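Transcription factor tau subunit sfc1 (Schizosaccharomyces pombe, PDB 4BJI) is a tauA subunit of TFIIIC, represented here by its DNA-binding domain, and helps bind boxA promoter sites of tRNA and similar genes. Local coordinates at residues 51-56 with 139-144; 88-93 with 107-112; 35-40 with 68-73; 28-33 with 75-80. All blocks are in the same frame, centred on the assembly; numbering follows the deposited sequence.

Interaction 1 of 4, residues 51-56 with 139-144; sequences RPVWTR and VYQVCD
Gln141 reaches across to Arg51 and Thr55, a worked example of one amide knitting together strands that share no backbone pairing. At its root, Gln141 CB lies 4.0 Å from Arg51 NH2. The next carbon, Gln141 CG, rests 3.9 Å from the methyl CG2 of Thr55. An extended chain beyond CG (chi2 -177°) brings Gln141 CD 3.4 Å from Arg51 NH2. At the tip, Gln141 OE1 accepts from two donors on opposite faces of the amide plane, Arg51 NH2 at 2.7 Å and Thr55 N at 3.0 Å. Gln141 NE2 gives a straight bond to Val53 O, 3.0 Å away, and also hydrogen-bonds to Tyr107 O, satisfying both ends of this buried amide. The guanidinium of Arg51 is held too: NH1 and NH2 meet OD1 and OD2 of Asp144 end-on in a salt bridge, with 2.8 Å from NH2 to OD2. Cys143 SG lies over its centre on one face and Trp54 CE3 nearer the rim on the other. An alanine in place of Arg51 would probably leave the buried Asp144 carboxylate without its charge partner and Gln141 OE1 with one donor fewer. Thr55, its hydroxyl capping Ala58 N, also shares a water with Val139 O. The contact joins strand 53-55, at the margin of the mixed sheet, to strand 139-141 of the two-stranded sheet, with Ala58 of helix 56-60 touching both Arg51 and Asp144.

Interaction 2 of 4, residues 88-93 with 107-112; sequences RDTYTR and YQALFF
Arg88, whose guanidinium stands tilted over one face of the Phe111 ring, is steadied by its own neighbour: Arg88 NE lies 3.3 Å from Asp89 OD2 in a salt bridge. From that hold the charged group extends a cation-pi contact to the facing segment. Arg88 CZ stands 4.3 Å from the centroid of the Phe111 ring, 22° off the ring normal, and shifted from the centre toward the rim. The two flat groups are not stacked in parallel, since their planes lie 44° apart; one edge of the guanidinium dips closer, with Arg88 NH1 at 3.4 Å from Phe111 CD2, while NH2 is 4.1 Å from CE2. Arg88 gains this length by keeping CG anti to the backbone N (chi1 178°) with an extended chain up to NE. Strand 90-93 pairs antiparallel with strand 79-82, and the turn between them, which holds Arg88 and Asp89, probably corresponds to the wing of a winged-helix domain, consistent with the helix-turn-helix family of this region. This end of the hairpin meets segment 107-112 through side chains and the carbonyl of Arg88, with no hydrogen bond between the segments. Ala109 supplies the inner half of the contact: its CB is 3.4 Å from Arg88 O and 3.9 Å from the methyl CG2 of Thr90. That methyl is left to face Ala109 while the Thr90 hydroxyl turns to Phe87 O for its hydrogen bond. On the other side of strand 109-111, Leu110 packs on Tyr175 of helix 172-189, and Phe112, just past the strand, meets Met182 and Leu186 of the same helix.

Interaction 3 of 4, residues 35-40 with 68-73; sequences KTIQEV and THYLKF
Thr36 and Tyr70 cross obliquely, with the threonine methyl laid over one face of the phenol ring. This is a CH-pi contact in which Thr36 CG2 is 4.0 Å from the Tyr70 ring centroid and 25° off its normal. The methyl sits toward the rim on the CE2 side, with Thr36 CG2 3.6 Å from Tyr70 CE2. Thr36 presents it by setting CG2 anti to its backbone N, with the hydroxyl beside that nitrogen. One residue further, Ile37 approaches the same tyrosine obliquely but nearer the root: its CD1 lies 3.5 Å from Tyr70 CB. The same methyl, Ile37 CD1, is 4.1 Å from Phe73 CB, so it touches the CB of both aromatic residues. Val40 crosses Tyr70 at about a right angle, Val40 CG2 lying 4.0 Å from Tyr70 CB. Its other branch, Val40 CG1, turns toward Leu71 and ends 4.5 Å from Leu71 CD1, a looser contact that leads into the buried side. Tyr70 is thus met from ring to CB by Thr36, Ile37 and Val40 of helix 35-50, two neighbours and one a turn on. No hydrogen bond links the segments, and the contact is apolar throughout. Ile37 and Val40 also touch Ala74, while Leu71 packs on Leu60 of helix 56-60 and on Leu63. Helix 35-50 packing against segment 68-73, which leads into helix 71-74, with helix 56-60 beside it, is consistent with the three-helix core of a winged helix-turn-helix domain, in which the first helix backs the third.

Interaction 4 of 4, residues 28-33 with 75-80; sequences SKLGEP and LPYLSY
Tyr77 pushes its ring between Leu30 and Pro33, which cover its two faces. On one side Leu30 CD1 stands over the middle of the ring in a CH-pi contact, 4.3 Å from the Tyr77 centroid and only 5° off the normal. On the opposite side Pro33 CG lies toward the rim, and Pro33 CB comes 3.8 Å from Tyr77 CZ. The hydroxyl closes the grip by donating a 2.6 Å hydrogen bond from Tyr77 OH to Gly31 O, which lies near the ring plane. Leu30 also uses CD1 to reach Pro76 CB at 4.0 Å, its side chain at about a right angle to the proline. An alanine at Tyr77 would probably leave Gly31 O without this donor and open a gap between Leu30 and Pro33 where the ring had been.

In the next shell, the backbone turn that carries Pro76 and Tyr77 is fastened by Leu75 O. This carbonyl accepts from Leu78 N at 3.0 Å and from the Ser79 hydroxyl OG at 2.9 Å, the two donors coming from opposite faces of its plane. Further out, Tyr77 also rests against Ile41, and Pro33 against Gln38, both on helix 35-50. Arg26 touches Tyr77 and forms a salt bridge with Glu32. The loop before helix 35-50 is thereby fixed to the turn leading into strand 79-82. The chemistry is that of an amphipathic group: the tyrosine offers two apolar faces for packing and one polar tip to satisfy a loop carbonyl, so that one side chain packs carbon on both faces and probably helps hold the backbone at Gly31.

In the fold
The chemistry of the four contacts differs with their place in the fold. Interaction 1, near the centre of the chain and buried, relies on a salt bridge and the hydrogen bonds of a side-chain amide; interaction 2, only 6 Å away centre to centre, is partly buried and uses a cation and methyl groups. Both join the mixed sheet to the two-stranded sheet, since strands 53-55 and 90-93 are neighbours in the first, and 109-111 and 139-141 in the second. Interactions 3 and 4 have their centres about 21 Å from the chain's centre. They share the region around helix 35-50, where Gln38 meets Pro33, but interaction 3 is partly buried and apolar, whereas interaction 4 is a surface contact with a hydrogen-bonded tyrosine.

Interaction 1 of 4, residues 51-56 with 139-144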
# COMPACT_ATOMS: atom_id res chain seq x y z
N ARG A 51 -4.79 -8.69 7.50
CA ARG A 51 -3.73 -7.93 6.85
C ARG A 51 -3.49 -6.70 7.72
O ARG A 51 -4.40 -5.89 7.88
CB ARG A 51 -4.20 -7.55 5.45
CG ARG A 51 -3.33 -6.66 4.68
CD ARG A 51 -3.89 -6.72 3.24
NE ARG A 51 -3.58 -5.56 2.47
CZ ARG A 51 -3.85 -5.50 1.16
NH1 ARG A 51 -4.40 -6.53 0.55
NH2 ARG A 51 -3.57 -4.43 0.50
N PRO A 52 -2.31 -6.56 8.32
CA PRO A 52 -2.15 -5.49 9.31
C PRO A 52 -1.91 -4.11 8.73
O PRO A 52 -1.92 -3.13 9.47
CB PRO A 52 -0.90 -5.89 10.09
CG PRO A 52 -0.13 -6.77 9.11
CD PRO A 52 -1.18 -7.52 8.33
N VAL A 53 -1.68 -4.02 7.43
CA VAL A 53 -1.30 -2.78 6.75
C VAL A 53 -2.11 -2.66 5.47
O VAL A 53 -2.04 -3.56 4.60
CB VAL A 53 0.23 -2.83 6.38
CG1 VAL A 53 0.64 -1.62 5.59
CG2 VAL A 53 1.11 -2.97 7.65
N TRP A 54 -2.83 -1.56 5.30
CA TRP A 54 -3.75 -1.37 4.18
C TRP A 54 -3.73 0.05 3.64
O TRP A 54 -3.78 1.02 4.43
CB TRP A 54 -5.19 -1.55 4.65
CG TRP A 54 -5.68 -2.93 4.98
CD1 TRP A 54 -5.64 -3.55 6.20
CD2 TRP A 54 -6.38 -3.81 4.10
NE1 TRP A 54 -6.29 -4.78 6.12
CE2 TRP A 54 -6.74 -4.95 4.84
CE3 TRP A 54 -6.74 -3.73 2.76
CZ2 TRP A 54 -7.44 -6.02 4.27
CZ3 TRP A 54 -7.42 -4.80 2.20
CH2 TRP A 54 -7.76 -5.92 2.96
N THR A 55 -3.82 0.24 2.33
CA THR A 55 -4.21 1.54 1.82
C THR A 55 -5.73 1.75 2.01
O THR A 55 -6.51 0.78 2.14
CB THR A 55 -3.94 1.70 0.34
OG1 THR A 55 -4.67 0.68 -0.35
CG2 THR A 55 -2.44 1.60 0.06
N ARG A 56 -6.15 3.02 2.04
CA ARG A 56 -7.56 3.36 1.97
C ARG A 56 -8.27 2.69 0.79
O ARG A 56 -9.35 2.09 0.95
CB ARG A 56 -7.73 4.89 1.88
CG ARG A 56 -9.14 5.33 1.51
CD ARG A 56 -9.19 6.86 1.31
NE ARG A 56 -10.47 7.27 0.74
CZ ARG A 56 -11.55 7.40 1.48
NH1 ARG A 56 -11.47 7.17 2.78
NH2 ARG A 56 -12.70 7.76 0.91
N VAL A 139 -1.39 4.34 -5.62
CA VAL A 139 -0.58 3.70 -4.57
C VAL A 139 -0.94 2.22 -4.54
O VAL A 139 -2.10 1.88 -4.33
CB VAL A 139 -0.79 4.30 -3.17
CG1 VAL A 139 0.12 3.63 -2.16
CG2 VAL A 139 -0.57 5.80 -3.18
N TYR A 140 0.03 1.36 -4.81
CA TYR A 140 -0.18 -0.09 -4.88
C TYR A 140 0.63 -0.78 -3.82
O TYR A 140 1.83 -0.53 -3.69
CB TYR A 140 0.21 -0.63 -6.25
CG TYR A 140 -0.68 -0.14 -7.36
CD1 TYR A 140 -0.39 1.03 -8.03
CD2 TYR A 140 -1.81 -0.83 -7.70
CE1 TYR A 140 -1.21 1.50 -9.04
CE2 TYR A 140 -2.64 -0.37 -8.71
CZ TYR A 140 -2.32 0.78 -9.37
OH TYR A 140 -3.18 1.22 -10.39
N GLN A 141 0.01 -1.70 -3.12
CA GLN A 141 0.73 -2.55 -2.18
C GLN A 141 1.24 -3.82 -2.86
O GLN A 141 0.59 -4.36 -3.75
CB GLN A 141 -0.13 -2.92 -1.00
CG GLN A 141 -0.35 -1.72 -0.06
CD GLN A 141 -1.16 -2.14 1.14
OE1 GLN A 141 -2.39 -2.06 1.11
NE2 GLN A 141 -0.51 -2.61 2.17
N VAL A 142 2.40 -4.29 -2.42
CA VAL A 142 3.03 -5.44 -3.06
C VAL A 142 2.12 -6.67 -3.16
O VAL A 142 2.07 -7.32 -4.21
CB VAL A 142 4.32 -5.78 -2.32
CG1 VAL A 142 4.85 -7.18 -2.72
CG2 VAL A 142 5.37 -4.67 -2.56
N CYS A 143 1.42 -6.99 -2.10
CA CYS A 143 0.55 -8.15 -2.07
C CYS A 143 -0.59 -8.08 -3.08
O CYS A 143 -1.22 -9.12 -3.36
CB CYS A 143 0.00 -8.37 -0.66
SG CYS A 143 -0.91 -6.95 0.03
N ASP A 144 -0.86 -6.88 -3.60
CA ASP A 144 -1.93 -6.67 -4.57
C ASP A 144 -1.38 -6.60 -6.01
O ASP A 144 -2.16 -6.34 -6.93
CB ASP A 144 -2.70 -5.41 -4.24
CG ASP A 144 -3.34 -5.43 -2.87
OD1 ASP A 144 -3.73 -6.53 -2.42
OD2 ASP A 144 -3.45 -4.34 -2.27
O HOH W 1 -3.96 0.34 -2.92

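Interaction 2 of 4, residues 88-93 with 107-112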
# COMPACT_ATOMS: atom_id res chain seq x y z
N ARG A 88 4.25 4.40 3.06
CA ARG A 88 3.50 5.64 2.84
C ARG A 88 2.07 5.35 2.41
O ARG A 88 1.83 4.53 1.54
CB ARG A 88 4.21 6.49 1.80
CG ARG A 88 3.53 7.77 1.43
CD ARG A 88 4.14 8.35 0.14
NE ARG A 88 3.53 9.62 -0.22
CZ ARG A 88 3.95 10.34 -1.24
NH1 ARG A 88 4.98 9.89 -1.95
NH2 ARG A 88 3.37 11.49 -1.55
N ASP A 89 1.17 6.09 2.99
CA ASP A 89 -0.25 6.06 2.61
C ASP A 89 -0.92 4.73 2.97
O ASP A 89 -1.99 4.37 2.41
CB ASP A 89 -0.44 6.40 1.12
CG ASP A 89 -0.06 7.81 0.81
OD1 ASP A 89 -0.38 8.70 1.62
OD2 ASP A 89 0.64 8.02 -0.20
N THR A 90 -0.35 4.00 3.94
CA THR A 90 -1.01 2.86 4.53
C THR A 90 -1.37 3.10 5.97
O THR A 90 -0.65 3.80 6.71
CB THR A 90 -0.20 1.53 4.45
OG1 THR A 90 0.95 1.57 5.33
CG2 THR A 90 0.24 1.25 3.03
N TYR A 91 -2.51 2.53 6.35
CA TYR A 91 -2.98 2.47 7.73
C TYR A 91 -2.55 1.15 8.32
O TYR A 91 -2.79 0.08 7.73
CB TYR A 91 -4.52 2.57 7.75
CG TYR A 91 -5.01 3.90 7.25
CD1 TYR A 91 -5.20 4.13 5.90
CD2 TYR A 91 -5.25 4.95 8.14
CE1 TYR A 91 -5.60 5.38 5.42
CE2 TYR A 91 -5.67 6.18 7.66
CZ TYR A 91 -5.84 6.37 6.30
OH TYR A 91 -6.24 7.61 5.78
N THR A 92 -1.86 1.21 9.46
CA THR A 92 -1.30 0.01 10.13
C THR A 92 -1.98 -0.16 11.48
O THR A 92 -2.13 0.80 12.24
CB THR A 92 0.21 0.19 10.32
OG1 THR A 92 0.85 0.37 9.04
CG2 THR A 92 0.80 -1.02 11.02
N ARG A 93 -2.36 -1.38 11.80
CA ARG A 93 -3.04 -1.61 13.05
C ARG A 93 -2.13 -1.26 14.23
O ARG A 93 -0.90 -1.44 14.19
CB ARG A 93 -3.57 -3.05 13.12
CG ARG A 93 -2.52 -4.12 13.22
CD ARG A 93 -3.16 -5.55 13.25
NE ARG A 93 -2.18 -6.57 13.63
CZ ARG A 93 -2.01 -7.77 13.07
NH1 ARG A 93 -2.75 -8.23 12.04
NH2 ARG A 93 -1.03 -8.53 13.56
N TYR A 107 3.50 -5.88 2.30
CA TYR A 107 2.54 -4.81 2.50
C TYR A 107 3.10 -3.45 2.10
O TYR A 107 2.40 -2.44 2.20
CB TYR A 107 2.06 -4.75 3.95
CG TYR A 107 1.54 -6.07 4.45
CD1 TYR A 107 0.64 -6.79 3.69
CD2 TYR A 107 2.02 -6.62 5.62
CE1 TYR A 107 0.19 -8.04 4.12
CE2 TYR A 107 1.58 -7.84 6.06
CZ TYR A 107 0.69 -8.53 5.30
OH TYR A 107 0.27 -9.77 5.80
N GLN A 108 4.35 -3.40 1.64
CA GLN A 108 4.93 -2.13 1.20
C GLN A 108 4.11 -1.51 0.09
O GLN A 108 3.52 -2.22 -0.73
CB GLN A 108 6.38 -2.30 0.75
CG GLN A 108 7.29 -2.61 1.90
CD GLN A 108 8.77 -2.67 1.60
OE1 GLN A 108 9.48 -3.47 2.24
NE2 GLN A 108 9.26 -1.87 0.67
N ALA A 109 4.07 -0.17 0.08
CA ALA A 109 3.35 0.64 -0.87
C ALA A 109 4.26 1.35 -1.83
O ALA A 109 5.30 1.89 -1.42
CB ALA A 109 2.52 1.68 -0.11
N LEU A 110 3.91 1.28 -3.11
CA LEU A 110 4.63 2.04 -4.14
C LEU A 110 3.70 3.09 -4.70
O LEU A 110 2.59 2.77 -5.15
CB LEU A 110 5.14 1.12 -5.24
CG LEU A 110 6.23 0.13 -4.83
CD1 LEU A 110 5.62 -1.19 -4.58
CD2 LEU A 110 7.23 0.04 -5.94
N PHE A 111 4.12 4.36 -4.62
CA PHE A 111 3.34 5.50 -5.07
C PHE A 111 3.89 5.95 -6.41
O PHE A 111 5.12 5.97 -6.63
CB PHE A 111 3.44 6.68 -4.07
CG PHE A 111 2.94 8.00 -4.63
CD1 PHE A 111 1.59 8.24 -4.76
CD2 PHE A 111 3.84 8.98 -4.99
CE1 PHE A 111 1.14 9.46 -5.26
CE2 PHE A 111 3.40 10.20 -5.49
CZ PHE A 111 2.05 10.43 -5.63
N PHE A 112 2.98 6.33 -7.30
CA PHE A 112 3.37 6.79 -8.62
C PHE A 112 2.80 8.16 -8.87
O PHE A 112 1.61 8.40 -8.67
CB PHE A 112 2.90 5.80 -9.68
CG PHE A 112 3.51 4.45 -9.51
CD1 PHE A 112 2.92 3.51 -8.68
CD2 PHE A 112 4.72 4.17 -10.09
CE1 PHE A 112 3.54 2.30 -8.46
CE2 PHE A 112 5.34 2.95 -9.87
CZ PHE A 112 4.74 2.03 -9.08

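Interaction 3 of 4, residues 35-40 with 68-73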
# COMPACT_ATOMS: atom_id res chain seq x y z
N LYS A 35 -23.00 4.95 16.67
CA LYS A 35 -23.30 3.62 16.20
C LYS A 35 -22.96 3.53 14.72
O LYS A 35 -22.49 2.51 14.26
CB LYS A 35 -24.78 3.27 16.44
CG LYS A 35 -25.15 3.33 17.92
CD LYS A 35 -26.61 2.92 18.17
CE LYS A 35 -26.92 1.51 17.67
NZ LYS A 35 -28.26 1.01 18.12
N THR A 36 -23.15 4.63 13.97
CA THR A 36 -22.94 4.59 12.52
C THR A 36 -21.45 4.28 12.25
O THR A 36 -21.10 3.48 11.38
CB THR A 36 -23.34 5.92 11.82
OG1 THR A 36 -24.75 6.13 11.98
CG2 THR A 36 -23.03 5.88 10.33
N ILE A 37 -20.56 4.92 13.01
CA ILE A 37 -19.12 4.69 12.82
C ILE A 37 -18.69 3.36 13.45
O ILE A 37 -17.82 2.67 12.92
CB ILE A 37 -18.32 5.88 13.38
CG1 ILE A 37 -18.66 7.13 12.59
CG2 ILE A 37 -16.80 5.65 13.33
CD1 ILE A 37 -18.47 7.00 11.05
N GLN A 38 -19.30 2.97 14.57
CA GLN A 38 -19.02 1.68 15.19
C GLN A 38 -19.23 0.54 14.19
O GLN A 38 -18.46 -0.42 14.16
CB GLN A 38 -19.88 1.45 16.44
CG GLN A 38 -19.38 0.29 17.26
CD GLN A 38 -17.98 0.53 17.83
OE1 GLN A 38 -17.68 1.62 18.33
NE2 GLN A 38 -17.12 -0.49 17.75
N GLU A 39 -20.27 0.61 13.36
CA GLU A 39 -20.50 -0.42 12.35
C GLU A 39 -19.28 -0.54 11.43
O GLU A 39 -18.89 -1.64 11.08
CB GLU A 39 -21.76 -0.10 11.51
CG GLU A 39 -22.16 -1.22 10.55
CD GLU A 39 -23.32 -0.82 9.63
OE1 GLU A 39 -23.97 0.22 9.90
OE2 GLU A 39 -23.57 -1.53 8.64
N VAL A 40 -18.68 0.58 11.07
CA VAL A 40 -17.50 0.55 10.19
C VAL A 40 -16.31 -0.01 10.93
O VAL A 40 -15.57 -0.84 10.36
CB VAL A 40 -17.19 1.96 9.63
CG1 VAL A 40 -16.05 1.89 8.63
CG2 VAL A 40 -18.45 2.57 8.99
N THR A 68 -17.88 4.45 2.39
CA THR A 68 -16.85 5.24 1.70
C THR A 68 -16.31 6.45 2.48
O THR A 68 -15.10 6.60 2.65
CB THR A 68 -17.34 5.74 0.32
OG1 THR A 68 -17.64 4.62 -0.51
CG2 THR A 68 -16.24 6.59 -0.37
N HIS A 69 -17.21 7.34 2.90
CA HIS A 69 -16.77 8.55 3.59
C HIS A 69 -17.00 8.51 5.10
O HIS A 69 -16.82 9.52 5.76
CB HIS A 69 -17.45 9.80 3.01
CG HIS A 69 -17.11 10.06 1.58
ND1 HIS A 69 -15.82 10.30 1.15
CD2 HIS A 69 -17.88 10.09 0.47
CE1 HIS A 69 -15.81 10.48 -0.16
NE2 HIS A 69 -17.05 10.36 -0.60
N TYR A 70 -17.34 7.34 5.64
CA TYR A 70 -17.19 7.13 7.08
C TYR A 70 -15.85 6.47 7.42
O TYR A 70 -15.39 6.57 8.55
CB TYR A 70 -18.35 6.31 7.64
CG TYR A 70 -19.72 6.97 7.49
CD1 TYR A 70 -19.90 8.32 7.75
CD2 TYR A 70 -20.82 6.22 7.08
CE1 TYR A 70 -21.15 8.92 7.60
CE2 TYR A 70 -22.06 6.81 6.94
CZ TYR A 70 -22.20 8.16 7.22
OH TYR A 70 -23.42 8.77 7.09
N LEU A 71 -15.22 5.86 6.43
CA LEU A 71 -13.96 5.11 6.66
C LEU A 71 -12.91 6.00 7.34
O LEU A 71 -12.20 5.55 8.25
CB LEU A 71 -13.45 4.54 5.35
CG LEU A 71 -12.14 3.78 5.42
CD1 LEU A 71 -12.27 2.63 6.39
CD2 LEU A 71 -11.78 3.30 4.02
N LYS A 72 -12.79 7.26 6.91
CA LYS A 72 -11.75 8.10 7.47
C LYS A 72 -11.93 8.43 8.96
O LYS A 72 -10.96 8.72 9.66
CB LYS A 72 -11.59 9.40 6.68
CG LYS A 72 -12.72 10.37 6.81
CD LYS A 72 -12.34 11.70 6.16
CE LYS A 72 -13.51 12.64 6.22
NZ LYS A 72 -13.11 13.98 5.73
N PHE A 73 -13.17 8.35 9.44
CA PHE A 73 -13.46 8.56 10.84
C PHE A 73 -13.27 7.30 11.69
O PHE A 73 -13.04 7.38 12.89
CB PHE A 73 -14.91 9.06 10.99
CG PHE A 73 -15.18 10.40 10.34
CD1 PHE A 73 -14.89 11.56 11.00
CD2 PHE A 73 -15.71 10.47 9.07
CE1 PHE A 73 -15.12 12.81 10.39
CE2 PHE A 73 -15.95 11.69 8.46
CZ PHE A 73 -15.65 12.85 9.13

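Interaction 4 of 4, residues 28-33 with 75-80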
# COMPACT_ATOMS: atom_id res chain seq x y z
N SER A 28 -5.86 10.44 22.22
CA SER A 28 -6.55 10.65 23.49
C SER A 28 -7.78 11.52 23.32
O SER A 28 -8.70 11.50 24.14
CB SER A 28 -5.61 11.33 24.49
OG SER A 28 -5.05 12.50 23.92
N LYS A 29 -7.76 12.34 22.28
CA LYS A 29 -8.88 13.24 22.01
C LYS A 29 -10.13 12.53 21.46
O LYS A 29 -11.22 13.10 21.51
CB LYS A 29 -8.46 14.40 21.09
CG LYS A 29 -7.69 15.49 21.85
CD LYS A 29 -7.27 16.65 20.96
CE LYS A 29 -6.52 17.71 21.78
NZ LYS A 29 -6.02 18.85 20.96
N LEU A 30 -9.97 11.31 20.95
CA LEU A 30 -11.13 10.55 20.47
C LEU A 30 -12.05 10.09 21.61
O LEU A 30 -11.59 9.54 22.62
CB LEU A 30 -10.67 9.34 19.67
CG LEU A 30 -10.24 9.67 18.25
CD1 LEU A 30 -9.59 8.42 17.67
CD2 LEU A 30 -11.39 10.06 17.38
N GLY A 31 -13.35 10.32 21.44
CA GLY A 31 -14.35 9.80 22.36
C GLY A 31 -15.05 8.60 21.75
O GLY A 31 -14.59 8.05 20.75
N GLU A 32 -16.17 8.17 22.34
CA GLU A 32 -16.91 7.05 21.78
C GLU A 32 -17.61 7.45 20.49
O GLU A 32 -18.23 8.50 20.40
CB GLU A 32 -17.91 6.52 22.81
CG GLU A 32 -17.23 6.04 24.09
CD GLU A 32 -16.16 5.00 23.83
OE1 GLU A 32 -16.41 4.07 23.03
OE2 GLU A 32 -15.05 5.12 24.41
N PRO A 33 -17.52 6.60 19.46
CA PRO A 33 -18.10 6.89 18.16
C PRO A 33 -19.58 6.59 18.14
O PRO A 33 -20.07 5.81 18.95
CB PRO A 33 -17.36 5.94 17.23
CG PRO A 33 -17.07 4.74 18.10
CD PRO A 33 -16.88 5.28 19.50
N LEU A 75 -11.03 4.66 10.87
CA LEU A 75 -9.63 4.16 10.85
C LEU A 75 -8.84 4.58 12.10
O LEU A 75 -8.08 3.78 12.63
CB LEU A 75 -8.91 4.56 9.56
CG LEU A 75 -9.28 3.67 8.36
CD1 LEU A 75 -8.95 4.29 7.05
CD2 LEU A 75 -8.64 2.28 8.49
N PRO A 76 -9.02 5.83 12.59
CA PRO A 76 -8.22 6.26 13.74
C PRO A 76 -8.50 5.52 15.04
O PRO A 76 -7.76 5.63 16.02
CB PRO A 76 -8.60 7.76 13.87
CG PRO A 76 -8.91 8.17 12.51
CD PRO A 76 -9.70 6.99 11.98
N TYR A 77 -9.60 4.75 15.05
CA TYR A 77 -9.89 3.94 16.21
C TYR A 77 -9.10 2.64 16.28
O TYR A 77 -9.06 1.99 17.32
CB TYR A 77 -11.40 3.60 16.27
CG TYR A 77 -12.24 4.77 16.75
CD1 TYR A 77 -12.73 5.71 15.87
CD2 TYR A 77 -12.49 4.95 18.10
CE1 TYR A 77 -13.48 6.81 16.31
CE2 TYR A 77 -13.23 6.03 18.56
CZ TYR A 77 -13.71 6.94 17.65
OH TYR A 77 -14.46 8.00 18.13
N LEU A 78 -8.47 2.26 15.16
CA LEU A 78 -7.79 0.98 15.04
C LEU A 78 -6.37 1.04 14.51
O LEU A 78 -5.66 0.05 14.59
CB LEU A 78 -8.56 0.05 14.10
CG LEU A 78 -9.99 -0.27 14.50
CD1 LEU A 78 -10.63 -1.07 13.40
CD2 LEU A 78 -10.03 -1.01 15.83
N SER A 79 -5.98 2.16 13.91
CA SER A 79 -4.77 2.20 13.10
C SER A 79 -4.13 3.58 13.11
O SER A 79 -4.80 4.56 13.46
CB SER A 79 -5.08 1.79 11.65
OG SER A 79 -5.90 2.74 11.00
N TYR A 80 -2.87 3.63 12.71
CA TYR A 80 -2.13 4.87 12.50
C TYR A 80 -1.69 4.93 11.02
O TYR A 80 -1.73 3.91 10.32
CB TYR A 80 -0.91 4.94 13.45
CG TYR A 80 0.13 3.86 13.25
CD1 TYR A 80 0.01 2.60 13.84
CD2 TYR A 80 1.24 4.09 12.45
CE1 TYR A 80 0.99 1.61 13.64
CE2 TYR A 80 2.19 3.12 12.23
CZ TYR A 80 2.08 1.89 12.84
OH TYR A 80 3.04 0.94 12.58